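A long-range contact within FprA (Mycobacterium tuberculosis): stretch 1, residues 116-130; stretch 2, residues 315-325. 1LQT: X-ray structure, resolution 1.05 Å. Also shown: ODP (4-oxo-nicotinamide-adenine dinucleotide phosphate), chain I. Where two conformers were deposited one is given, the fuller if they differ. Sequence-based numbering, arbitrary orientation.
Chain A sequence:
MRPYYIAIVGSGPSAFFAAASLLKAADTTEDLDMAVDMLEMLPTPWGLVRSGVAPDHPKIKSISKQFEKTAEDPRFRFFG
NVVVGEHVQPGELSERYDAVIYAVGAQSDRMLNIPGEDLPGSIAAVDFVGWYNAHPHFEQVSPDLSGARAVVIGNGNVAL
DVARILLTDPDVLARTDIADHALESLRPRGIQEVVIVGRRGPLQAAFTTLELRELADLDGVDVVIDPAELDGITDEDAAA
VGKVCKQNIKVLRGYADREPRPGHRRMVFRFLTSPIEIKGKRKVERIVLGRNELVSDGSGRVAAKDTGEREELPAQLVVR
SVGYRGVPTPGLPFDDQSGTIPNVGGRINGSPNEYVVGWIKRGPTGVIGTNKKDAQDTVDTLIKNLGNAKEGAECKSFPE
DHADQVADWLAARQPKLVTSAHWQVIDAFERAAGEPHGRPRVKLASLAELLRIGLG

Stretch 1 (116-130) GEDLPGSIAAVDFVG
Stretch 2 (315-325) AQLVVRSVGYR

Two short strands, 122-124 and a second ending at R320, lie side by side and run the same way, crossing at -26° with their axes 4.6 Å apart at closest approach. The register pairs S122 with V318, I123 with V319 and A124 with R320, CA to CA at 4.7, 5.0 and 4.6 Å. Four backbone hydrogen bonds fix it: V318 N to G121 O and I123 N to V318 O, both 2.9 Å, then R320 N to I123 O and A125 N to R320 O, both 2.8 Å. Each acceptor also receives a CA-H...O contact, such as S122 CA to V318 O at 3.3 Å. The last hydrogen bond comes from the first residue of helix 125-130; A124, the last strand residue, is also the helix N-cap, and its O accepts from F128 N at 3.0 Å.

The entry is shaped by turns. A type I turn spans G116 to L119 and a type II turn L119 to S122. G121, at phi 99° and psi -10°, is where glycine is required: a CB would press against the carbonyl before it and sit 3.2 Å from Q316 O.

S122, V318, A124 and R320 put their side chains on one face of the sheet. There R320 leaves the strand with chi1 p (63°), then extends through chi2 and chi3, both t, before chi4 turns at -85°. This path carries the guanidinium back across the first stretch. A124 CB lies over one of its faces, 3.8 Å from NE, and the small methyl leaves space for that flat group. Over the opposite face is E117 OE2. E117, with chi1 and chi2 both t, reaches out to place OE2 3.3 Å from R320 NE, a salt bridge of charges alone, because the oxygen stands well out of the guanidinium plane. S122, chi1 t, donates from OG to E117 O at 2.7 Å, tying the turn to the strand. Water 1 donates to E117 O and S122 O and accepts from R320 NH1 (2.9 Å); water 2 donates to S122 OG and I123 O and accepts from the same NH1 (3.0 Å). Through these two waters NH1 is linked to the turn at E117 O and to the strand at S122 and I123.

The other face is apolar. I123, chi1 p and chi2 t, sets CD1 4.2 Å from L317 CD1 and CG1 4.1 Å from V319 CG2. V319, chi1 t, is buried and brings CG1 to 4.0 Å from A125 CB and 4.4 Å from F128 CB, joining strand to helix. Its branched side chain serves both neighbours, CG2 meeting I123 and CG1 the helix.

Beyond the strand, G323 (phi 113°, psi 146°) adopts angles that call for glycine, and Y324 follows with chi1 m (-80°) and chi2 52°. Its ring lies beneath V126, chi1 t, whose CG2 is 3.4 Å from the ring centroid and 2° off the normal, a CH-pi contact. Y324 OH lies 3.7 Å from V129 CB, and water 4 bridges this hydroxyl (2.7 Å) to V126 O (2.8 Å). Together the stretches bury 742 Å².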

ATOM      1  N   GLY A 116       4.617  24.989  -0.857  1.00 12.62           N
ATOM      2  CA  GLY A 116       4.842  24.590   0.509  1.00 12.79           C
ATOM      3  C   GLY A 116       4.822  23.105   0.760  1.00 11.50           C
ATOM      4  O   GLY A 116       5.071  22.675   1.877  1.00 12.57           O
ATOM      5  N   GLU A 117       4.516  22.304  -0.258  1.00 11.89           N
ATOM      6  CA  GLU A 117       4.401  20.876  -0.077  1.00 11.45           C
ATOM      7  C   GLU A 117       5.692  20.219   0.416  1.00 11.71           C
ATOM      8  O   GLU A 117       5.631  19.175   1.036  1.00 11.79           O
ATOM      9  CB  GLU A 117       3.940  20.258  -1.379  1.00 12.32           C
ATOM     10  CG  GLU A 117       3.646  18.776  -1.313  1.00 13.06           C
ATOM     11  CD  GLU A 117       2.934  18.260  -2.547  1.00 11.48           C
ATOM     12  OE1 GLU A 117       3.000  18.909  -3.638  1.00 12.89           O
ATOM     13  OE2 GLU A 117       2.336  17.197  -2.403  1.00 11.83           O
ATOM     14  N   ASP A 118       6.830  20.851   0.134  1.00 13.46           N
ATOM     15  CA  ASP A 118       8.114  20.328   0.557  1.00 14.70           C
ATOM     16  C   ASP A 118       8.558  20.791   1.934  1.00 14.51           C
ATOM     17  O   ASP A 118       9.638  20.439   2.370  1.00 15.83           O
ATOM     18  CB  ASP A 118       9.184  20.728  -0.460  1.00 16.87           C
ATOM     19  CG  ASP A 118       9.210  22.264  -0.748  1.00 23.31           C
ATOM     20  OD1 ASP A 118       8.191  23.036  -0.539  1.00 26.38           O
ATOM     21  OD2 ASP A 118      10.254  22.788  -1.244  1.00 31.00           O
ATOM     22  N   LEU A 119       7.771  21.596   2.637  1.00 13.58           N
ATOM     23  CA  LEU A 119       8.177  22.007   3.976  1.00 13.14           C
ATOM     24  C   LEU A 119       8.261  20.830   4.922  1.00 12.77           C
ATOM     25  O   LEU A 119       7.446  19.920   4.859  1.00 12.90           O
ATOM     26  CB  LEU A 119       7.170  22.996   4.551  1.00 13.56           C
ATOM     27  CG  LEU A 119       7.246  24.414   4.030  1.00 14.86           C
ATOM     28  CD1 LEU A 119       5.979  25.168   4.416  1.00 14.75           C
ATOM     29  CD2 LEU A 119       8.472  25.126   4.562  1.00 16.50           C
ATOM     30  N   PRO A 120       9.240  20.865   5.829  1.00 13.47           N
ATOM     31  CA  PRO A 120       9.235  19.896   6.903  1.00 13.34           C
ATOM     32  C   PRO A 120       7.869  19.921   7.593  1.00 12.24           C
ATOM     33  O   PRO A 120       7.348  20.988   7.869  1.00 13.07           O
ATOM     34  CB  PRO A 120      10.341  20.404   7.827  1.00 14.00           C
ATOM     35  CG  PRO A 120      11.287  21.042   6.876  1.00 15.32           C
ATOM     36  CD  PRO A 120      10.409  21.766   5.902  1.00 14.54           C
ATOM     37  N   GLY A 121       7.321  18.758   7.854  1.00 11.74           N
ATOM     38  CA  GLY A 121       5.978  18.650   8.402  1.00 11.46           C
ATOM     39  C   GLY A 121       4.917  18.335   7.363  1.00 10.35           C
ATOM     40  O   GLY A 121       3.784  18.114   7.734  1.00 10.84           O
ATOM     41  N   SER A 122       5.265  18.388   6.081  1.00 10.27           N
ATOM     42  CA  SER A 122       4.370  18.029   4.979  1.00 10.14           C
ATOM     43  C   SER A 122       4.902  16.756   4.340  1.00 10.17           C
ATOM     44  O   SER A 122       5.976  16.767   3.765  1.00 11.00           O
ATOM     45  CB  SER A 122       4.328  19.142   3.947  1.00 10.19           C
ATOM     46  OG  SER A 122       3.631  18.732   2.785  1.00 10.35           O
ATOM     47  N   ILE A 123       4.161  15.669   4.492  1.00  9.65           N
ATOM     48  CA  ILE A 123       4.589  14.348   4.058  1.00  9.58           C
ATOM     49  C   ILE A 123       3.448  13.631   3.379  1.00  9.37           C
ATOM     50  O   ILE A 123       2.314  14.068   3.451  1.00  9.51           O
ATOM     51  CB  ILE A 123       5.138  13.515   5.253  1.00 10.89           C
ATOM     52  CG1 ILE A 123       4.052  13.225   6.282  1.00 11.23           C
ATOM     53  CG2 ILE A 123       6.313  14.203   5.872  1.00 13.96           C
ATOM     54  CD1 ILE A 123       4.539  12.374   7.444  1.00 13.36           C
ATOM     55  N   ALA A 124       3.768  12.521   2.725  1.00  9.70           N
ATOM     56  CA  ALA A 124       2.762  11.649   2.161  1.00  9.97           C
ATOM     57  C   ALA A 124       2.383  10.567   3.128  1.00  9.18           C
ATOM     58  O   ALA A 124       3.163  10.146   3.971  1.00  9.65           O
ATOM     59  CB  ALA A 124       3.257  11.002   0.865  1.00 11.35           C
ATOM     60  N   ALA A 125       1.184  10.054   2.972  1.00  9.15           N
ATOM     61  CA  ALA A 125       0.793   8.889   3.711  1.00  8.97           C
ATOM     62  C   ALA A 125       1.721   7.717   3.437  1.00  9.12           C
ATOM     63  O   ALA A 125       2.004   6.930   4.334  1.00  8.85           O
ATOM     64  CB  ALA A 125      -0.660   8.510   3.454  1.00  9.73           C
ATOM     65  N   VAL A 126       2.190   7.582   2.194  1.00  8.91           N
ATOM     66  CA  VAL A 126       3.149   6.511   1.919  1.00  9.21           C
ATOM     67  C   VAL A 126       4.281   6.528   2.968  1.00  8.68           C
ATOM     68  O   VAL A 126       4.663   5.503   3.520  1.00  9.10           O
ATOM     69  CB  VAL A 126       3.747   6.655   0.512  1.00  9.30           C
ATOM     70  CG1 VAL A 126       4.770   5.567   0.261  1.00 10.09           C
ATOM     71  CG2 VAL A 126       2.636   6.582  -0.532  1.00  9.71           C
ATOM     72  N   ASP A 127       4.854   7.701   3.188  0.50  9.54           N
ATOM     73  CA  ASP A 127       5.981   7.824   4.083  0.50  9.76           C
ATOM     74  C   ASP A 127       5.555   7.699   5.552  0.50  9.50           C
ATOM     75  O   ASP A 127       6.305   7.148   6.339  0.50  9.13           O
ATOM     76  CB  ASP A 127       6.736   9.126   3.873  0.50  9.62           C
ATOM     77  CG  ASP A 127       7.287   9.266   2.489  0.50 10.15           C
ATOM     78  OD1 ASP A 127       6.493   9.297   1.498  0.50 11.87           O
ATOM     79  OD2 ASP A 127       8.514   9.395   2.304  0.50 12.70           O
ATOM     80  N   PHE A 128       4.397   8.221   5.939  1.00  9.41           N
ATOM     81  CA  PHE A 128       3.940   8.106   7.305  1.00  9.03           C
ATOM     82  C   PHE A 128       3.610   6.671   7.680  1.00  8.49           C
ATOM     83  O   PHE A 128       4.027   6.185   8.727  1.00  8.54           O
ATOM     84  CB  PHE A 128       2.739   9.035   7.528  1.00  9.61           C
ATOM     85  CG  PHE A 128       2.292   9.073   8.960  1.00 10.19           C
ATOM     86  CD1 PHE A 128       3.101   9.580   9.937  1.00 11.33           C
ATOM     87  CD2 PHE A 128       1.036   8.627   9.316  1.00 10.19           C
ATOM     88  CE1 PHE A 128       2.688   9.606  11.265  1.00 11.97           C
ATOM     89  CE2 PHE A 128       0.646   8.665  10.638  1.00 10.21           C
ATOM     90  CZ  PHE A 128       1.475   9.134  11.579  1.00 11.68           C
ATOM     91  N   VAL A 129       2.857   6.004   6.821  1.00  8.40           N
ATOM     92  CA  VAL A 129       2.515   4.611   6.974  1.00  8.31           C
ATOM     93  C   VAL A 129       3.763   3.744   6.999  1.00  8.06           C
ATOM     94  O   VAL A 129       3.922   2.853   7.842  1.00  8.18           O
ATOM     95  CB  VAL A 129       1.569   4.148   5.857  1.00  8.66           C
ATOM     96  CG1 VAL A 129       1.339   2.640   5.929  1.00  9.56           C
ATOM     97  CG2 VAL A 129       0.232   4.901   5.899  1.00  9.46           C
ATOM     98  N   GLY A 130       4.650   3.953   6.031  1.00  8.33           N
ATOM     99  CA  GLY A 130       5.874   3.185   6.029  1.00  8.32           C
ATOM    100  C   GLY A 130       6.623   3.334   7.345  1.00  8.35           C
ATOM    101  O   GLY A 130       7.163   2.381   7.888  1.00  8.83           O
ATOM    102  N   ALA A 315      -1.783  24.491  11.461  1.00 10.18           N
ATOM    103  CA  ALA A 315      -1.518  23.063  11.464  1.00 10.72           C
ATOM    104  C   ALA A 315      -0.041  22.857  11.521  1.00 10.23           C
ATOM    105  O   ALA A 315       0.699  23.646  10.958  1.00 11.29           O
ATOM    106  CB  ALA A 315      -2.094  22.404  10.246  1.00 11.86           C
ATOM    107  N   GLN A 316       0.383  21.762  12.153  1.00 10.07           N
ATOM    108  CA  GLN A 316       1.818  21.504  12.291  1.00 10.62           C
ATOM    109  C   GLN A 316       2.264  20.222  11.585  1.00 10.60           C
ATOM    110  O   GLN A 316       3.450  19.935  11.534  1.00 11.52           O
ATOM    111  CB  GLN A 316       2.225  21.504  13.756  1.00 11.98           C
ATOM    112  CG  GLN A 316       1.846  22.775  14.474  1.00 12.35           C
ATOM    113  CD  GLN A 316       0.392  22.781  14.884  1.00 12.73           C
ATOM    114  OE1 GLN A 316      -0.139  21.745  15.263  1.00 12.92           O
ATOM    115  NE2 GLN A 316      -0.252  23.975  14.858  1.00 14.34           N
ATOM    116  N   LEU A 317       1.310  19.489  11.025  1.00 10.20           N
ATOM    117  CA  LEU A 317       1.562  18.279  10.238  1.00 10.12           C
ATOM    118  C   LEU A 317       0.515  18.239   9.154  1.00  9.38           C
ATOM    119  O   LEU A 317      -0.667  18.397   9.444  1.00  9.52           O
ATOM    120  CB  LEU A 317       1.439  17.029  11.100  1.00 10.72           C
ATOM    121  CG  LEU A 317       1.611  15.693  10.372  1.00 10.94           C
ATOM    122  CD1 LEU A 317       3.014  15.502   9.859  1.00 12.99           C
ATOM    123  CD2 LEU A 317       1.187  14.552  11.291  1.00 11.50           C
ATOM    124  N   VAL A 318       0.939  18.017   7.914  1.00  9.60           N
ATOM    125  CA  VAL A 318       0.042  17.787   6.793  1.00  9.35           C
ATOM    126  C   VAL A 318       0.480  16.458   6.176  1.00  9.35           C
ATOM    127  O   VAL A 318       1.629  16.314   5.765  1.00 10.24           O
ATOM    128  CB  VAL A 318       0.108  18.913   5.749  1.00  9.60           C
ATOM    129  CG1 VAL A 318      -0.743  18.546   4.535  1.00 10.78           C
ATOM    130  CG2 VAL A 318      -0.374  20.212   6.347  1.00 10.67           C
ATOM    131  N   VAL A 319      -0.435  15.507   6.142  1.00  9.07           N
ATOM    132  CA  VAL A 319      -0.204  14.227   5.500  1.00  9.30           C
ATOM    133  C   VAL A 319      -1.116  14.151   4.285  1.00  8.59           C
ATOM    134  O   VAL A 319      -2.328  14.187   4.399  1.00  9.20           O
ATOM    135  CB  VAL A 319      -0.512  13.046   6.411  1.00  9.09           C
ATOM    136  CG1 VAL A 319      -0.188  11.731   5.704  1.00  9.75           C
ATOM    137  CG2 VAL A 319       0.259  13.146   7.719  1.00 10.04           C
ATOM    138  N   ARG A 320      -0.515  14.077   3.106  1.00  8.59           N
ATOM    139  CA  ARG A 320      -1.291  13.903   1.883  1.00  8.63           C
ATOM    140  C   ARG A 320      -1.554  12.416   1.679  1.00  8.34           C
ATOM    141  O   ARG A 320      -0.625  11.632   1.525  1.00  8.61           O
ATOM    142  CB  ARG A 320      -0.634  14.548   0.666  1.00  9.05           C
ATOM    143  CG  ARG A 320       0.718  13.973   0.262  1.00  8.74           C
ATOM    144  CD  ARG A 320       1.303  14.652  -0.950  1.00  9.28           C
ATOM    145  NE  ARG A 320       2.620  14.136  -1.265  1.00  9.67           N
ATOM    146  CZ  ARG A 320       3.733  14.563  -0.708  1.00  9.85           C
ATOM    147  NH1 ARG A 320       3.762  15.496   0.236  1.00 10.69           N
ATOM    148  NH2 ARG A 320       4.884  14.044  -1.100  1.00 11.56           N
ATOM    149  N   SER A 321      -2.822  12.040   1.688  1.00  8.66           N
ATOM    150  CA  SER A 321      -3.250  10.674   1.394  1.00  8.65           C
ATOM    151  C   SER A 321      -4.061  10.702   0.116  1.00  8.57           C
ATOM    152  O   SER A 321      -5.251  10.426   0.097  1.00  8.34           O
ATOM    153  CB  SER A 321      -3.996  10.063   2.584  1.00  9.15           C
ATOM    154  OG  SER A 321      -4.178   8.681   2.356  1.00  8.87           O
ATOM    155  N   VAL A 322      -3.379  11.066  -0.954  1.00  8.30           N
ATOM    156  CA  VAL A 322      -4.023  11.271  -2.238  1.00  8.76           C
ATOM    157  C   VAL A 322      -3.635  10.207  -3.236  1.00  8.34           C
ATOM    158  O   VAL A 322      -3.744  10.403  -4.447  1.00  9.50           O
ATOM    159  CB  VAL A 322      -3.900  12.706  -2.754  1.00  9.08           C
ATOM    160  CG1 VAL A 322      -4.518  13.656  -1.763  1.00  8.90           C
ATOM    161  CG2 VAL A 322      -2.450  13.116  -3.049  1.00  9.22           C
ATOM    162  N   GLY A 323      -3.203   9.072  -2.717  1.00  8.83           N
ATOM    163  CA  GLY A 323      -2.886   7.896  -3.507  1.00  8.71           C
ATOM    164  C   GLY A 323      -1.427   7.549  -3.488  1.00  8.34           C
ATOM    165  O   GLY A 323      -0.553   8.405  -3.400  1.00  8.77           O
ATOM    166  N   TYR A 324      -1.189   6.249  -3.547  1.00  8.59           N
ATOM    167  CA  TYR A 324       0.140   5.708  -3.817  1.00  8.64           C
ATOM    168  C   TYR A 324       0.413   5.893  -5.333  1.00  8.46           C
ATOM    169  O   TYR A 324      -0.477   6.245  -6.081  1.00  9.34           O
ATOM    170  CB  TYR A 324       0.218   4.241  -3.393  1.00  8.97           C
ATOM    171  CG  TYR A 324       0.418   4.054  -1.896  1.00  8.64           C
ATOM    172  CD1 TYR A 324      -0.397   4.651  -0.932  1.00 10.01           C
ATOM    173  CD2 TYR A 324       1.435   3.236  -1.441  1.00  8.92           C
ATOM    174  CE1 TYR A 324      -0.154   4.472   0.426  1.00 10.07           C
ATOM    175  CE2 TYR A 324       1.678   3.037  -0.073  1.00  9.43           C
ATOM    176  CZ  TYR A 324       0.899   3.666   0.846  1.00 10.02           C
ATOM    177  OH  TYR A 324       1.098   3.522   2.193  1.00 10.14           O
ATOM    178  N   ARG A 325       1.631   5.595  -5.760  1.00  9.08           N
ATOM    179  CA  ARG A 325       2.060   5.819  -7.121  1.00  9.31           C
ATOM    180  C   ARG A 325       3.190   4.869  -7.471  1.00  9.12           C
ATOM    181  O   ARG A 325       4.125   4.708  -6.718  1.00  9.23           O
ATOM    182  CB  ARG A 325       2.511   7.279  -7.292  1.00 10.52           C
ATOM    183  CG  ARG A 325       2.940   7.648  -8.678  1.00 10.81           C
ATOM    184  CD  ARG A 325       3.169   9.139  -8.805  1.00 12.21           C
ATOM    185  NE  ARG A 325       3.998   9.460  -9.952  1.00 14.66           N
ATOM    186  CZ  ARG A 325       3.617   9.374 -11.215  1.00 14.75           C
ATOM    187  NH1 ARG A 325       2.366   9.059 -11.544  1.00 13.57           N
ATOM    188  NH2 ARG A 325       4.518   9.601 -12.159  1.00 16.78           N
TER
HETATM  189  O1X ODP I2458     -11.770  13.213  -5.730  1.00 13.02           O
HETATM  190  P2B ODP I2458     -11.105  11.873  -5.649  1.00 11.92           P
HETATM  191  O2X ODP I2458     -12.068  10.710  -5.530  1.00 12.96           O
HETATM  192  O3X ODP I2458     -10.090  11.643  -6.757  1.00 13.06           O
HETATM  193  O2B ODP I2458     -10.296  11.961  -4.257  1.00  9.41           O
HETATM  194  C2B ODP I2458      -9.220  11.084  -3.938  1.00  8.77           C
HETATM  195  C3B ODP I2458      -9.542  10.015  -2.920  1.00  8.73           C
HETATM  196  O3B ODP I2458     -10.380  10.543  -1.902  1.00  9.30           O
HETATM  197  C1B ODP I2458      -8.155  11.852  -3.244  1.00  8.50           C
HETATM  198  N9A ODP I2458      -7.364  12.752  -4.044  1.00  8.91           N
HETATM  199  C8A ODP I2458      -6.597  12.465  -5.146  1.00  9.52           C
HETATM  200  N7A ODP I2458      -5.953  13.528  -5.589  1.00  9.77           N
HETATM  201  C5A ODP I2458      -6.297  14.562  -4.751  1.00  9.40           C
HETATM  202  C4A ODP I2458      -7.187  14.075  -3.792  1.00  9.23           C
HETATM  203  N3A ODP I2458      -7.728  14.807  -2.786  1.00  9.18           N
HETATM  204  C2A ODP I2458      -7.349  16.097  -2.785  1.00  9.68           C
HETATM  205  N1A ODP I2458      -6.478  16.655  -3.672  1.00 10.04           N
HETATM  206  C6A ODP I2458      -5.941  15.889  -4.668  1.00  9.61           C
HETATM  207  N6A ODP I2458      -5.040  16.472  -5.470  1.00 11.14           N
HETATM  208  O4B ODP I2458      -7.320  10.839  -2.713  1.00  9.16           O
HETATM  209  C4B ODP I2458      -8.162   9.746  -2.317  1.00  9.32           C
HETATM  210  C5B ODP I2458      -7.549   8.459  -2.784  1.00  9.70           C
HETATM  211  O5B ODP I2458      -8.294   7.401  -2.228  1.00  9.24           O
HETATM  212  PA  ODP I2458      -8.043   5.913  -2.745  1.00  9.82           P
HETATM  213  O1A ODP I2458      -9.014   5.046  -2.082  1.00 10.37           O
HETATM  214  O2A ODP I2458      -7.963   5.867  -4.219  1.00 11.09           O
HETATM  215  O3  ODP I2458      -6.550   5.634  -2.251  1.00  9.19           O
HETATM  216  PN  ODP I2458      -5.924   5.211  -0.809  1.00  9.28           P
HETATM  217  O1N ODP I2458      -6.655   5.859   0.301  1.00  9.66           O
HETATM  218  O2N ODP I2458      -4.475   5.437  -0.989  1.00  9.92           O
HETATM  219  O5D ODP I2458      -6.249   3.671  -0.718  1.00  9.11           O
HETATM  220  C5D ODP I2458      -5.640   2.773  -1.683  1.00 10.34           C
HETATM  221  C4D ODP I2458      -6.440   1.489  -1.710  1.00 10.89           C
HETATM  222  O4D ODP I2458      -6.196   0.682  -0.564  1.00 12.08           O
HETATM  223  C1D ODP I2458      -7.442   0.356   0.056  1.00 12.43           C
HETATM  224  C2D ODP I2458      -8.375   1.397  -0.398  1.00 11.64           C
HETATM  225  O2D ODP I2458      -9.711   1.154  -0.141  1.00 12.42           O
HETATM  226  C3D ODP I2458      -7.943   1.731  -1.777  1.00 10.89           C
HETATM  227  O3D ODP I2458      -8.557   0.820  -2.664  1.00 13.72           O
HETATM  228  N1N ODP I2458      -7.294   0.069   1.439  1.00 11.80           N
HETATM  229  C2N ODP I2458      -8.285  -0.738   2.044  1.00 12.02           C
HETATM  230  C3N ODP I2458      -8.405  -0.704   3.393  1.00 11.82           C
HETATM  231  C7N ODP I2458      -9.541  -1.588   3.927  1.00 13.09           C
HETATM  232  N7N ODP I2458      -9.703  -1.572   5.225  1.00 16.61           N
HETATM  233  O7N ODP I2458     -10.225  -2.228   3.098  1.00 12.96           O
HETATM  234  C4N ODP I2458      -7.631   0.111   4.232  1.00 14.14           C
HETATM  235  O99 ODP I2458      -7.788   0.191   5.489  1.00 16.56           O
HETATM  236  C5N ODP I2458      -6.626   0.957   3.574  1.00 12.89           C
HETATM  237  C6N ODP I2458      -6.494   0.929   2.169  1.00 12.45           C
HETATM  238  O   HOH W   1       6.379  16.363   0.979  1.00 16.89           O
HETATM  239  O   HOH W   2       1.793  16.691   2.080  1.00 10.05           O
HETATM  240  O   HOH W   3       0.026   8.752   0.214  1.00 10.55           O
HETATM  241  O   HOH W   4       3.747   3.002   2.698  1.00 10.85           O